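Local coordinates for glycosyl hydrolase BlGH5_18 (Bifidobacterium longum subsp. infantis, PDB 7LQX), which probably hydrolyses glycosidic bonds in the breakdown of N-glycans, as a family GH5 (subfamily 18) glycoside hydrolase of a gut bacterium, at residues 291-296 with 344-349; 23-28 with 305-310; 252-257 with 298-303. All blocks are in the same frame, centred on the assembly; numbering follows the deposited sequence. Where two conformers were deposited one is given.

Contact 1 of 3, residues 291-296 with 344-349; sequences EFCRDT and GRAFAE
Cys-293 and Ala-346 point their CB atoms at the opposite helix, and with Phe-347 they make the buried half of this contact. The axes of helices 291-296 and 344-349 run nearly parallel, 18° apart, and approach to 8.8 Å. The thiol of Cys-293, swung away from its own backbone N (chi1 172°), reaches across so that its SG lies 4.0 Å from Phe-347 CA and equally 4.0 Å from CD1 of that ring. This sulfur-aromatic contact is oblique, with SG 5.2 Å from the ring centroid. Trp-311 of strand 306-312 meets both side chains on the barrel side. The other half faces solvent and is polar, with Glu-349 exposed and Arg-294 partly so. Arg-294 stretches out to Glu-349, and its guanidinium passes over Ala-346, whose CB sits above the centre of one face and 3.7 Å from CZ. NE and NH2 of Arg-294 both hold Glu-349 OE2, each at 3.0 Å, in a side-on salt bridge that spends two donors on a single oxygen. The N-H...O angles, both just under 150°, are bent as such a fork requires, while guanidinium and carboxylate are nearly coplanar. A buried seam of Cys-293, Ala-346 and Phe-347 beneath a surface salt bridge joins two neighbouring helices of the outer layer of a (beta/alpha)8 barrel, the fold of GH5 enzymes.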
ATOM      1  N   GLU A 291      30.164 -20.573   9.858  1.00 10.65           N
ATOM      2  CA  GLU A 291      30.271 -22.015   9.651  1.00 11.46           C
ATOM      3  C   GLU A 291      29.030 -22.566   8.964  1.00  9.67           C
ATOM      4  O   GLU A 291      29.131 -23.453   8.109  1.00 10.31           O
ATOM      5  CB  GLU A 291      30.482 -22.722  10.990  1.00 14.16           C
ATOM      6  CG  GLU A 291      31.865 -22.526  11.587  1.00 31.75           C
ATOM      7  CD  GLU A 291      31.899 -22.779  13.085  1.00 44.68           C
ATOM      8  OE1 GLU A 291      31.295 -23.776  13.537  1.00 44.70           O
ATOM      9  OE2 GLU A 291      32.522 -21.973  13.810  1.00 43.70           O
ATOM     10  N   PHE A 292      27.854 -22.068   9.335  1.00  9.63           N
ATOM     11  CA  PHE A 292      26.634 -22.466   8.650  1.00 10.41           C
ATOM     12  C   PHE A 292      26.714 -22.142   7.164  1.00  8.95           C
ATOM     13  O   PHE A 292      26.297 -22.945   6.321  1.00  8.50           O
ATOM     14  CB  PHE A 292      25.442 -21.748   9.278  1.00  9.50           C
ATOM     15  CG  PHE A 292      24.171 -21.957   8.531  1.00  8.03           C
ATOM     16  CD1 PHE A 292      23.400 -23.084   8.766  1.00  9.39           C
ATOM     17  CD2 PHE A 292      23.757 -21.055   7.574  1.00  7.75           C
ATOM     18  CE1 PHE A 292      22.228 -23.287   8.074  1.00  8.66           C
ATOM     19  CE2 PHE A 292      22.600 -21.263   6.874  1.00  8.10           C
ATOM     20  CZ  PHE A 292      21.835 -22.387   7.122  1.00  7.57           C
ATOM     21  N   CYS A 293      27.237 -20.962   6.829  1.00  8.38           N
ATOM     22  CA  CYS A 293      27.374 -20.553   5.437  1.00  8.16           C
ATOM     23  C   CYS A 293      28.296 -21.501   4.683  1.00  9.49           C
ATOM     24  O   CYS A 293      27.933 -22.029   3.625  1.00  9.11           O
ATOM     25  CB  CYS A 293      27.903 -19.117   5.411  1.00  9.00           C
ATOM     26  SG  CYS A 293      28.359 -18.466   3.793  1.00  9.84           S
ATOM     27  N   ARG A 294      29.486 -21.751   5.230  1.00  8.03           N
ATOM     28  CA  ARG A 294      30.432 -22.624   4.553  1.00  9.81           C
ATOM     29  C   ARG A 294      29.866 -24.030   4.388  1.00 10.37           C
ATOM     30  O   ARG A 294      29.948 -24.620   3.305  1.00 10.75           O
ATOM     31  CB  ARG A 294      31.747 -22.680   5.322  1.00 10.99           C
ATOM     32  CG  ARG A 294      32.490 -21.362   5.398  1.00 14.68           C
ATOM     33  CD  ARG A 294      33.895 -21.563   5.974  1.00 16.96           C
ATOM     34  NE  ARG A 294      34.597 -20.301   6.194  1.00 21.94           N
ATOM     35  CZ  ARG A 294      34.592 -19.626   7.340  1.00 29.65           C
ATOM     36  NH1 ARG A 294      33.935 -20.095   8.393  1.00 24.74           N
ATOM     37  NH2 ARG A 294      35.254 -18.481   7.435  1.00 33.28           N
ATOM     38  N   ASP A 295      29.312 -24.599   5.462  1.00  9.40           N
ATOM     39  CA  ASP A 295      28.830 -25.975   5.397  1.00  9.17           C
ATOM     40  C   ASP A 295      27.626 -26.102   4.473  1.00  8.31           C
ATOM     41  O   ASP A 295      27.508 -27.076   3.722  1.00  8.33           O
ATOM     42  CB  ASP A 295      28.451 -26.452   6.801  1.00 10.96           C
ATOM     43  CG  ASP A 295      29.655 -26.771   7.664  1.00 15.22           C
ATOM     44  OD1 ASP A 295      30.785 -26.872   7.139  1.00 16.85           O
ATOM     45  OD2 ASP A 295      29.457 -26.932   8.884  1.00 17.70           O
ATOM     46  N   THR A 296      26.715 -25.129   4.524  1.00  8.11           N
ATOM     47  CA  THR A 296      25.551 -25.167   3.644  1.00  7.19           C
ATOM     48  C   THR A 296      25.967 -25.149   2.183  1.00  8.55           C
ATOM     49  O   THR A 296      25.414 -25.892   1.366  1.00  7.86           O
ATOM     50  CB  THR A 296      24.619 -23.998   3.951  1.00  8.02           C
ATOM     51  OG1 THR A 296      24.022 -24.202   5.235  1.00  8.27           O
ATOM     52  CG2 THR A 296      23.514 -23.878   2.918  1.00  7.44           C
ATOM     53  N   GLY A 344      30.304 -12.475   5.714  1.00  9.91           N
ATOM     54  CA  GLY A 344      30.706 -11.970   4.409  1.00  9.85           C
ATOM     55  C   GLY A 344      32.053 -12.514   3.972  1.00  9.39           C
ATOM     56  O   GLY A 344      32.239 -12.904   2.812  1.00  9.81           O
ATOM     57  N   ARG A 345      33.005 -12.574   4.902  1.00  9.89           N
ATOM     58  CA  ARG A 345      34.293 -13.184   4.593  1.00 10.93           C
ATOM     59  C   ARG A 345      34.130 -14.660   4.244  1.00 10.08           C
ATOM     60  O   ARG A 345      34.777 -15.163   3.317  1.00 12.09           O
ATOM     61  CB  ARG A 345      35.247 -12.998   5.778  1.00 13.96           C
ATOM     62  CG  ARG A 345      35.501 -11.548   6.172  1.00 15.49           C
ATOM     63  CD  ARG A 345      36.363 -11.430   7.455  1.00 16.74           C
ATOM     64  NE  ARG A 345      36.499 -10.059   7.937  1.00 18.98           N
ATOM     65  CZ  ARG A 345      37.283  -9.145   7.375  1.00 20.89           C
ATOM     66  NH1 ARG A 345      37.346  -7.922   7.878  1.00 19.64           N
ATOM     67  NH2 ARG A 345      37.999  -9.450   6.302  1.00 26.25           N
ATOM     68  N   ALA A 346      33.249 -15.366   4.957  1.00 10.25           N
ATOM     69  CA  ALA A 346      33.029 -16.778   4.660  1.00 11.20           C
ATOM     70  C   ALA A 346      32.425 -16.963   3.273  1.00 11.22           C
ATOM     71  O   ALA A 346      32.841 -17.857   2.526  1.00 11.27           O
ATOM     72  CB  ALA A 346      32.126 -17.408   5.719  1.00 11.97           C
ATOM     73  N   PHE A 347      31.442 -16.139   2.914  1.00  9.65           N
ATOM     74  CA  PHE A 347      30.820 -16.274   1.600  1.00  9.36           C
ATOM     75  C   PHE A 347      31.812 -15.958   0.493  1.00  9.83           C
ATOM     76  O   PHE A 347      31.843 -16.654  -0.529  1.00  8.93           O
ATOM     77  CB  PHE A 347      29.587 -15.382   1.510  1.00  9.35           C
ATOM     78  CG  PHE A 347      28.705 -15.669   0.322  1.00  8.10           C
ATOM     79  CD1 PHE A 347      28.196 -16.942   0.107  1.00  8.32           C
ATOM     80  CD2 PHE A 347      28.360 -14.665  -0.561  1.00  9.04           C
ATOM     81  CE1 PHE A 347      27.369 -17.209  -0.974  1.00 10.22           C
ATOM     82  CE2 PHE A 347      27.530 -14.932  -1.640  1.00  9.99           C
ATOM     83  CZ  PHE A 347      27.040 -16.202  -1.842  1.00  9.11           C
ATOM     84  N   ALA A 348      32.660 -14.943   0.696  1.00 10.25           N
ATOM     85  CA  ALA A 348      33.711 -14.648  -0.269  1.00 10.33           C
ATOM     86  C   ALA A 348      34.627 -15.849  -0.453  1.00 11.92           C
ATOM     87  O   ALA A 348      35.027 -16.171  -1.580  1.00 11.51           O
ATOM     88  CB  ALA A 348      34.514 -13.430   0.188  1.00 11.76           C
ATOM     89  N   GLU A 349      34.978 -16.521   0.648  1.00 11.18           N
ATOM     90  CA  GLU A 349      35.835 -17.698   0.560  1.00 14.24           C
ATOM     91  C   GLU A 349      35.156 -18.805  -0.228  1.00 11.08           C
ATOM     92  O   GLU A 349      35.795 -19.506  -1.018  1.00 12.59           O
ATOM     93  CB  GLU A 349      36.181 -18.197   1.963  1.00 14.39           C
ATOM     94  CG  GLU A 349      37.125 -17.288   2.732  1.00 21.10           C
ATOM     95  CD  GLU A 349      37.044 -17.476   4.245  1.00 35.82           C
ATOM     96  OE1 GLU A 349      37.543 -16.596   4.982  1.00 41.23           O
ATOM     97  OE2 GLU A 349      36.479 -18.493   4.702  1.00 34.59           O
TER

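Contact 2 of 3, residues 23-28 with 305-310; sequences RMRFGV and NLWGVT
Strands 25-28 and 306-310 run parallel, 24° apart, joined by three backbone hydrogen bonds: Arg-25 N to Trp-307 O (3.0 Å), Val-309 N to Arg-25 O (2.8 Å) and Gly-27 N to Val-309 O (3.0 Å). Arg-25 thus bonds through both its N and its O, as parallel pairing requires. Before the strand proper, a water lies within hydrogen-bonding distance of both Arg-23 O and Trp-307 O. On the face carrying Arg-25, its CG rests over the six-membered ring of Trp-307, 3.7 Å from the centroid and 12° off the normal, a CH-pi contact. Bends at chi2 (-70°) and chi3 keep the rest of the arginine alongside the indole, with NH1 3.8 Å from Trp-307 CZ2; its NE and NH2 form salt bridges with Asp-61 and Asp-100. Pairing the first and last strands in this way closes the (beta/alpha)8 barrel. Phe-26 and Val-309 share the other face, lying alongside each other, with Phe-26 CE2 4.1 Å from Val-309 CB; Phe-347 and Ala-351 of helix 342-354 cover this side. Selenomethionine Met-24 turns its end at chi3 so that CE comes 3.8 Å from Leu-306 CD2. Farther along, Thr-310 sets its methyl CG2 3.4 Å from Val-28 C, while its OG1 hydrogen-bonds with Trp-273 and His-62.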
ATOM      1  N   ARG A  23      31.148 -22.649 -14.839  0.54 32.90           N
ATOM      2  CA  ARG A  23      31.320 -21.938 -13.579  0.54 22.84           C
ATOM      3  C   ARG A  23      30.020 -21.946 -12.793  0.54 23.18           C
ATOM      4  O   ARG A  23      28.945 -22.215 -13.337  0.54 24.22           O
ATOM      5  CB  ARG A  23      31.790 -20.502 -13.848  0.54 23.54           C
ATOM      6  CG  ARG A  23      30.949 -19.745 -14.888  0.54 28.26           C
ATOM      7  CD  ARG A  23      30.979 -18.229 -14.653  0.54 28.00           C
ATOM      8  NE  ARG A  23      31.209 -17.977 -13.243  0.54 27.55           N
ATOM      9  CZ  ARG A  23      30.719 -16.972 -12.540  0.54 16.71           C
ATOM     10  NH1 ARG A  23      29.953 -16.059 -13.112  0.54 18.74           N
ATOM     11  NH2 ARG A  23      31.025 -16.904 -11.262  0.54 15.72           N
HETATM   12  N   MSE A  24      30.142 -21.656 -11.494  1.00 16.33           N
HETATM   13  CA  MSE A  24      29.000 -21.567 -10.585  1.00 15.40           C
HETATM   14  C   MSE A  24      28.903 -20.104 -10.160  1.00 13.79           C
HETATM   15  O   MSE A  24      29.895 -19.510  -9.751  1.00 13.91           O
HETATM   16  CB  MSE A  24      29.197 -22.416  -9.333  1.00 15.12           C
HETATM   17  CG  MSE A  24      28.058 -22.283  -8.330  1.00 14.02           C
HETATM   18 SE   MSE A  24      28.325 -23.410  -6.751  1.00 22.25          SE
HETATM   19  CE  MSE A  24      28.175 -25.141  -7.591  1.00 17.15           C
ATOM     20  N   ARG A  25      27.707 -19.538 -10.222  0.66 13.04           N
ATOM     21  CA  ARG A  25      27.536 -18.119  -9.966  0.66 11.94           C
ATOM     22  C   ARG A  25      27.427 -17.852  -8.469  0.66 10.90           C
ATOM     23  O   ARG A  25      26.813 -18.623  -7.725  0.66 10.77           O
ATOM     24  CB  ARG A  25      26.270 -17.625 -10.669  0.66 15.07           C
ATOM     25  CG  ARG A  25      26.107 -18.055 -12.129  0.66 25.15           C
ATOM     26  CD  ARG A  25      27.098 -17.378 -13.066  0.66 28.10           C
ATOM     27  NE  ARG A  25      27.141 -15.935 -12.866  0.66 21.80           N
ATOM     28  CZ  ARG A  25      26.393 -15.045 -13.516  0.66 15.52           C
ATOM     29  NH1 ARG A  25      25.520 -15.429 -14.444  0.66 16.58           N
ATOM     30  NH2 ARG A  25      26.535 -13.759 -13.228  0.66 11.73           N
ATOM     31  N   PHE A  26      28.035 -16.750  -8.030  1.00 10.31           N
ATOM     32  CA  PHE A  26      27.955 -16.302  -6.640  1.00  9.47           C
ATOM     33  C   PHE A  26      27.532 -14.841  -6.607  1.00  9.41           C
ATOM     34  O   PHE A  26      28.128 -14.004  -7.293  1.00  9.68           O
ATOM     35  CB  PHE A  26      29.278 -16.526  -5.890  1.00  9.80           C
ATOM     36  CG  PHE A  26      29.466 -17.947  -5.460  1.00 10.41           C
ATOM     37  CD1 PHE A  26      29.958 -18.905  -6.338  1.00 11.45           C
ATOM     38  CD2 PHE A  26      29.095 -18.342  -4.188  1.00 10.67           C
ATOM     39  CE1 PHE A  26      30.102 -20.220  -5.935  1.00 12.16           C
ATOM     40  CE2 PHE A  26      29.233 -19.650  -3.784  1.00 10.75           C
ATOM     41  CZ  PHE A  26      29.724 -20.595  -4.659  1.00 11.79           C
ATOM     42  N   GLY A  27      26.486 -14.546  -5.845  1.00  8.49           N
ATOM     43  CA  GLY A  27      25.985 -13.191  -5.785  1.00  8.91           C
ATOM     44  C   GLY A  27      25.199 -12.946  -4.516  1.00  8.15           C
ATOM     45  O   GLY A  27      25.196 -13.763  -3.594  1.00  7.67           O
ATOM     46  N   VAL A  28      24.532 -11.789  -4.471  1.00  7.19           N
ATOM     47  CA  VAL A  28      23.768 -11.388  -3.297  1.00  6.82           C
ATOM     48  C   VAL A  28      22.412 -10.834  -3.701  1.00  6.75           C
ATOM     49  O   VAL A  28      22.242 -10.232  -4.766  1.00  7.42           O
ATOM     50  CB  VAL A  28      24.502 -10.358  -2.403  1.00  8.53           C
ATOM     51  CG1 VAL A  28      25.762 -10.956  -1.823  1.00  8.97           C
ATOM     52  CG2 VAL A  28      24.812  -9.092  -3.178  1.00  9.42           C
ATOM     53  N   ASN A 305      23.422 -30.088 -10.543  1.00  6.52           N
ATOM     54  CA  ASN A 305      22.674 -29.081 -11.281  1.00  6.78           C
ATOM     55  C   ASN A 305      22.732 -27.705 -10.628  1.00  7.27           C
ATOM     56  O   ASN A 305      22.067 -26.784 -11.104  1.00  8.31           O
ATOM     57  CB  ASN A 305      21.213 -29.503 -11.427  1.00  7.90           C
ATOM     58  CG  ASN A 305      21.045 -30.715 -12.315  1.00  9.30           C
ATOM     59  OD1 ASN A 305      21.545 -31.791 -12.010  1.00 11.75           O
ATOM     60  ND2 ASN A 305      20.331 -30.544 -13.414  1.00  9.16           N
ATOM     61  N   LEU A 306      23.497 -27.540  -9.554  1.00  7.27           N
ATOM     62  CA  LEU A 306      23.543 -26.244  -8.884  1.00  7.12           C
ATOM     63  C   LEU A 306      24.228 -25.216  -9.781  1.00  7.55           C
ATOM     64  O   LEU A 306      25.413 -25.337 -10.097  1.00  8.94           O
ATOM     65  CB  LEU A 306      24.263 -26.354  -7.545  1.00  7.90           C
ATOM     66  CG  LEU A 306      24.219 -25.055  -6.725  1.00  9.08           C
ATOM     67  CD1 LEU A 306      22.797 -24.652  -6.359  1.00 10.51           C
ATOM     68  CD2 LEU A 306      25.073 -25.170  -5.471  1.00 10.32           C
ATOM     69  N   TRP A 307      23.487 -24.173 -10.143  1.00  7.68           N
ATOM     70  CA  TRP A 307      23.943 -23.151 -11.074  1.00  7.88           C
ATOM     71  C   TRP A 307      24.535 -21.951 -10.362  1.00  6.18           C
ATOM     72  O   TRP A 307      25.423 -21.287 -10.909  1.00  7.52           O
ATOM     73  CB  TRP A 307      22.732 -22.709 -11.904  1.00  8.21           C
ATOM     74  CG  TRP A 307      22.906 -21.521 -12.789  1.00  7.97           C
ATOM     75  CD1 TRP A 307      23.262 -21.528 -14.103  1.00  9.11           C
ATOM     76  CD2 TRP A 307      22.659 -20.153 -12.449  1.00  7.89           C
ATOM     77  NE1 TRP A 307      23.285 -20.247 -14.595  1.00  9.87           N
ATOM     78  CE2 TRP A 307      22.918 -19.385 -13.600  1.00  8.90           C
ATOM     79  CE3 TRP A 307      22.258 -19.503 -11.283  1.00  8.79           C
ATOM     80  CZ2 TRP A 307      22.787 -18.002 -13.617  1.00 10.29           C
ATOM     81  CZ3 TRP A 307      22.130 -18.132 -11.307  1.00 10.07           C
ATOM     82  CH2 TRP A 307      22.391 -17.397 -12.460  1.00 11.99           C
ATOM     83  N   GLY A 308      24.053 -21.643  -9.175  1.00  6.75           N
ATOM     84  CA  GLY A 308      24.514 -20.457  -8.476  1.00  7.08           C
ATOM     85  C   GLY A 308      23.927 -20.377  -7.089  1.00  6.74           C
ATOM     86  O   GLY A 308      22.929 -21.033  -6.778  1.00  6.79           O
ATOM     87  N   VAL A 309      24.571 -19.555  -6.256  1.00  7.37           N
ATOM     88  CA  VAL A 309      24.169 -19.310  -4.878  1.00  6.84           C
ATOM     89  C   VAL A 309      24.103 -17.804  -4.692  1.00  6.58           C
ATOM     90  O   VAL A 309      25.070 -17.098  -4.993  1.00  7.61           O
ATOM     91  CB  VAL A 309      25.171 -19.913  -3.872  1.00  7.69           C
ATOM     92  CG1 VAL A 309      24.733 -19.589  -2.444  1.00  9.65           C
ATOM     93  CG2 VAL A 309      25.325 -21.409  -4.098  1.00  9.80           C
ATOM     94  N   THR A 310      22.975 -17.319  -4.188  1.00  6.78           N
ATOM     95  CA  THR A 310      22.746 -15.890  -3.979  1.00  6.72           C
ATOM     96  C   THR A 310      22.349 -15.684  -2.529  1.00  6.44           C
ATOM     97  O   THR A 310      21.258 -16.078  -2.113  1.00  6.55           O
ATOM     98  CB  THR A 310      21.692 -15.385  -4.961  1.00  7.15           C
ATOM     99  OG1 THR A 310      22.078 -15.793  -6.287  1.00  8.13           O
ATOM    100  CG2 THR A 310      21.552 -13.881  -4.904  1.00  7.27           C
TER
HETATM  101  O   HOH W   1      26.377 -21.954 -13.464  1.00 15.17           O
HETATM  102  O   HOH W   2      27.697 -24.186 -11.747  1.00 29.97           O

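Contact 3 of 3, residues 252-257 with 298-303; sequences AHALYL and AKAAQC
Two successive helices on the outside of the barrel, 248-264 and 289-300, meet here, the first through residues 252-257 and the second through residues 298-303, which include a type I beta turn. Leu-255 makes most of the contact. Its CB points toward the other segment, and with CG turned away from the backbone N (chi1 173°) both methyls reach residues 299-303. There CD2 lies 3.4 Å from Lys-299 O and 3.5 Å from Gln-302 OE1, the glutamine crossing the leucine at about a right angle. The other methyl, CD1, comes 3.9 Å from Cys-303 CB. The backbones come close at Ala-300, whose CA is 4.1 Å from Leu-255 CA, and its CB lies 4.5 Å from Ala-254 CB. The type I turn from Ala-300 to Cys-303 leads the chain on toward strand 306-312, part of the alternating helix and strand order of a (beta/alpha)8 barrel. No hydrogen bond crosses between the two segments; the contact is one of van der Waals packing, with Lys-299 tying the helices together just outside it. Lys-299 O, though touched by the leucine methyls, accepts its bond within its own segment, from Gln-302 N at 2.8 Å. The extended side chain of Lys-299 runs alongside Ala-252, its CD 3.7 Å from Ala-252 CA. Its ammonium goes on past the alanine to hydrogen bonds with Gly-248 O and His-397 NE2, the latter on helix 388-399. That helix also covers Ala-252 through Met-394 and Leu-255 through Trp-393.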
ATOM      1  N   ALA A 252      22.232 -29.296   5.582  1.00  7.00           N
ATOM      2  CA  ALA A 252      21.884 -30.009   4.363  1.00  6.69           C
ATOM      3  C   ALA A 252      20.611 -29.493   3.710  1.00  6.62           C
ATOM      4  O   ALA A 252      20.270 -29.955   2.626  1.00  7.22           O
ATOM      5  CB  ALA A 252      21.710 -31.503   4.651  1.00  8.23           C
ATOM      6  N   HIS A 253      19.917 -28.532   4.316  1.00  7.09           N
ATOM      7  CA  HIS A 253      18.584 -28.190   3.832  1.00  6.37           C
ATOM      8  C   HIS A 253      18.608 -27.659   2.404  1.00  6.23           C
ATOM      9  O   HIS A 253      17.715 -27.971   1.605  1.00  7.07           O
ATOM     10  CB  HIS A 253      17.900 -27.190   4.769  1.00  6.96           C
ATOM     11  CG  HIS A 253      16.473 -26.922   4.407  1.00  6.90           C
ATOM     12  ND1 HIS A 253      16.098 -25.897   3.565  1.00  8.06           N
ATOM     13  CD2 HIS A 253      15.334 -27.576   4.734  1.00  7.57           C
ATOM     14  CE1 HIS A 253      14.790 -25.926   3.396  1.00  7.97           C
ATOM     15  NE2 HIS A 253      14.300 -26.933   4.095  1.00  8.04           N
ATOM     16  N   ALA A 254      19.595 -26.822   2.065  1.00  6.24           N
ATOM     17  CA  ALA A 254      19.623 -26.246   0.723  1.00  5.86           C
ATOM     18  C   ALA A 254      19.894 -27.321  -0.321  1.00  6.93           C
ATOM     19  O   ALA A 254      19.244 -27.353  -1.372  1.00  6.73           O
ATOM     20  CB  ALA A 254      20.666 -25.130   0.633  1.00  6.77           C
ATOM     21  N   LEU A 255      20.852 -28.211  -0.044  1.00  5.85           N
ATOM     22  CA  LEU A 255      21.088 -29.350  -0.922  1.00  5.08           C
ATOM     23  C   LEU A 255      19.827 -30.181  -1.091  1.00  6.64           C
ATOM     24  O   LEU A 255      19.499 -30.623  -2.202  1.00  7.05           O
ATOM     25  CB  LEU A 255      22.201 -30.219  -0.335  1.00  7.24           C
ATOM     26  CG  LEU A 255      22.450 -31.549  -1.049  1.00  7.20           C
ATOM     27  CD1 LEU A 255      22.818 -31.339  -2.508  1.00  8.10           C
ATOM     28  CD2 LEU A 255      23.536 -32.350  -0.338  1.00  7.99           C
ATOM     29  N   TYR A 256      19.117 -30.424   0.012  1.00  6.64           N
ATOM     30  CA  TYR A 256      17.904 -31.226  -0.053  1.00  5.43           C
ATOM     31  C   TYR A 256      16.885 -30.613  -0.999  1.00  6.88           C
ATOM     32  O   TYR A 256      16.319 -31.310  -1.844  1.00  7.02           O
ATOM     33  CB  TYR A 256      17.302 -31.384   1.341  1.00  6.47           C
ATOM     34  CG  TYR A 256      15.931 -32.023   1.307  1.00  6.40           C
ATOM     35  CD1 TYR A 256      15.778 -33.360   0.961  1.00  6.77           C
ATOM     36  CD2 TYR A 256      14.797 -31.286   1.583  1.00  7.72           C
ATOM     37  CE1 TYR A 256      14.541 -33.945   0.918  1.00  7.61           C
ATOM     38  CE2 TYR A 256      13.543 -31.867   1.548  1.00  8.03           C
ATOM     39  CZ  TYR A 256      13.425 -33.203   1.206  1.00  7.72           C
ATOM     40  OH  TYR A 256      12.188 -33.803   1.166  1.00  8.60           O
ATOM     41  N   LEU A 257      16.619 -29.313  -0.869  1.00  6.89           N
ATOM     42  CA  LEU A 257      15.648 -28.693  -1.760  1.00  6.05           C
ATOM     43  C   LEU A 257      16.107 -28.769  -3.209  1.00  6.90           C
ATOM     44  O   LEU A 257      15.292 -28.960  -4.120  1.00  6.47           O
ATOM     45  CB  LEU A 257      15.390 -27.245  -1.355  1.00  8.51           C
ATOM     46  CG  LEU A 257      14.397 -27.074  -0.210  1.00  9.18           C
ATOM     47  CD1 LEU A 257      14.087 -25.599   0.043  1.00 11.18           C
ATOM     48  CD2 LEU A 257      13.099 -27.851  -0.453  1.00 11.34           C
ATOM     49  N   ALA A 298      29.045 -25.940   0.882  1.00  8.47           N
ATOM     50  CA  ALA A 298      29.776 -27.153   0.533  1.00  9.73           C
ATOM     51  C   ALA A 298      28.825 -28.315   0.284  1.00 10.72           C
ATOM     52  O   ALA A 298      29.062 -29.145  -0.602  1.00 11.35           O
ATOM     53  CB  ALA A 298      30.765 -27.503   1.639  1.00 11.86           C
ATOM     54  N   LYS A 299      27.743 -28.401   1.056  1.00  8.47           N
ATOM     55  CA  LYS A 299      26.753 -29.442   0.805  1.00  8.17           C
ATOM     56  C   LYS A 299      25.968 -29.156  -0.470  1.00  9.02           C
ATOM     57  O   LYS A 299      25.791 -30.045  -1.308  1.00  8.35           O
ATOM     58  CB  LYS A 299      25.826 -29.608   2.011  1.00  8.84           C
ATOM     59  CG  LYS A 299      26.499 -30.314   3.199  1.00  9.68           C
ATOM     60  CD  LYS A 299      25.525 -30.632   4.325  1.00  9.19           C
ATOM     61  CE  LYS A 299      26.190 -31.327   5.480  1.00 10.87           C
ATOM     62  NZ  LYS A 299      25.172 -31.953   6.386  1.00 12.67           N
ATOM     63  N   ALA A 300      25.486 -27.924  -0.641  1.00  7.80           N
ATOM     64  CA  ALA A 300      24.704 -27.607  -1.832  1.00  8.65           C
ATOM     65  C   ALA A 300      25.482 -27.911  -3.110  1.00  8.20           C
ATOM     66  O   ALA A 300      24.899 -28.360  -4.105  1.00  8.64           O
ATOM     67  CB  ALA A 300      24.257 -26.144  -1.801  1.00  8.49           C
ATOM     68  N   ALA A 301      26.791 -27.674  -3.106  1.00  8.12           N
ATOM     69  CA  ALA A 301      27.616 -27.923  -4.281  1.00  8.23           C
ATOM     70  C   ALA A 301      27.695 -29.401  -4.631  1.00  8.73           C
ATOM     71  O   ALA A 301      28.230 -29.740  -5.695  1.00  9.28           O
ATOM     72  CB  ALA A 301      29.016 -27.347  -4.069  1.00 12.05           C
ATOM     73  N   GLN A 302      27.187 -30.288  -3.776  0.54  7.94           N
ATOM     74  CA  GLN A 302      27.105 -31.697  -4.140  0.54  8.23           C
ATOM     75  C   GLN A 302      26.033 -31.952  -5.184  0.54  7.19           C
ATOM     76  O   GLN A 302      26.002 -33.040  -5.769  0.54  8.02           O
ATOM     77  CB  GLN A 302      26.848 -32.547  -2.901  0.54  9.21           C
ATOM     78  CG  GLN A 302      28.017 -32.534  -1.940  0.54 11.66           C
ATOM     79  CD  GLN A 302      27.689 -33.139  -0.597  0.54 14.65           C
ATOM     80  OE1 GLN A 302      26.675 -33.816  -0.435  0.54 21.21           O
ATOM     81  NE2 GLN A 302      28.551 -32.896   0.382  0.54 15.62           N
ATOM     82  N   CYS A 303      25.173 -30.979  -5.439  1.00  7.04           N
ATOM     83  CA  CYS A 303      24.145 -31.131  -6.455  1.00  7.68           C
ATOM     84  C   CYS A 303      24.724 -30.831  -7.828  1.00  7.51           C
ATOM     85  O   CYS A 303      25.182 -29.709  -8.068  1.00  8.15           O
ATOM     86  CB  CYS A 303      23.003 -30.170  -6.187  1.00  7.58           C
ATOM     87  SG  CYS A 303      21.692 -30.278  -7.430  1.00  8.38           S
TER

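In the fold
Contacts 1 and 3 share helix 289-300, which meets helix 342-354 through residues 291-296 and helix 248-264 through the segment 298-303; the centres of the two contacts lie about 14 Å apart, and Thr-296 CG2 touches Ala-254 CB at 3.9 Å. Contact 2 is the strand pair on the barrel side of both. Phe-347 of contact 1 brings CE2 to 3.3 Å from Gly-27 O and CZ to 3.8 Å from Phe-26 CD2. From contact 3, Ala-300 O lies 3.5 Å from Leu-306 CD2. The centres of contacts 2 and 3 are about 12 Å apart; along the chain contact 3 is nested in the loop that contact 2 closes. Together they join three barrel helices to the first and last strands.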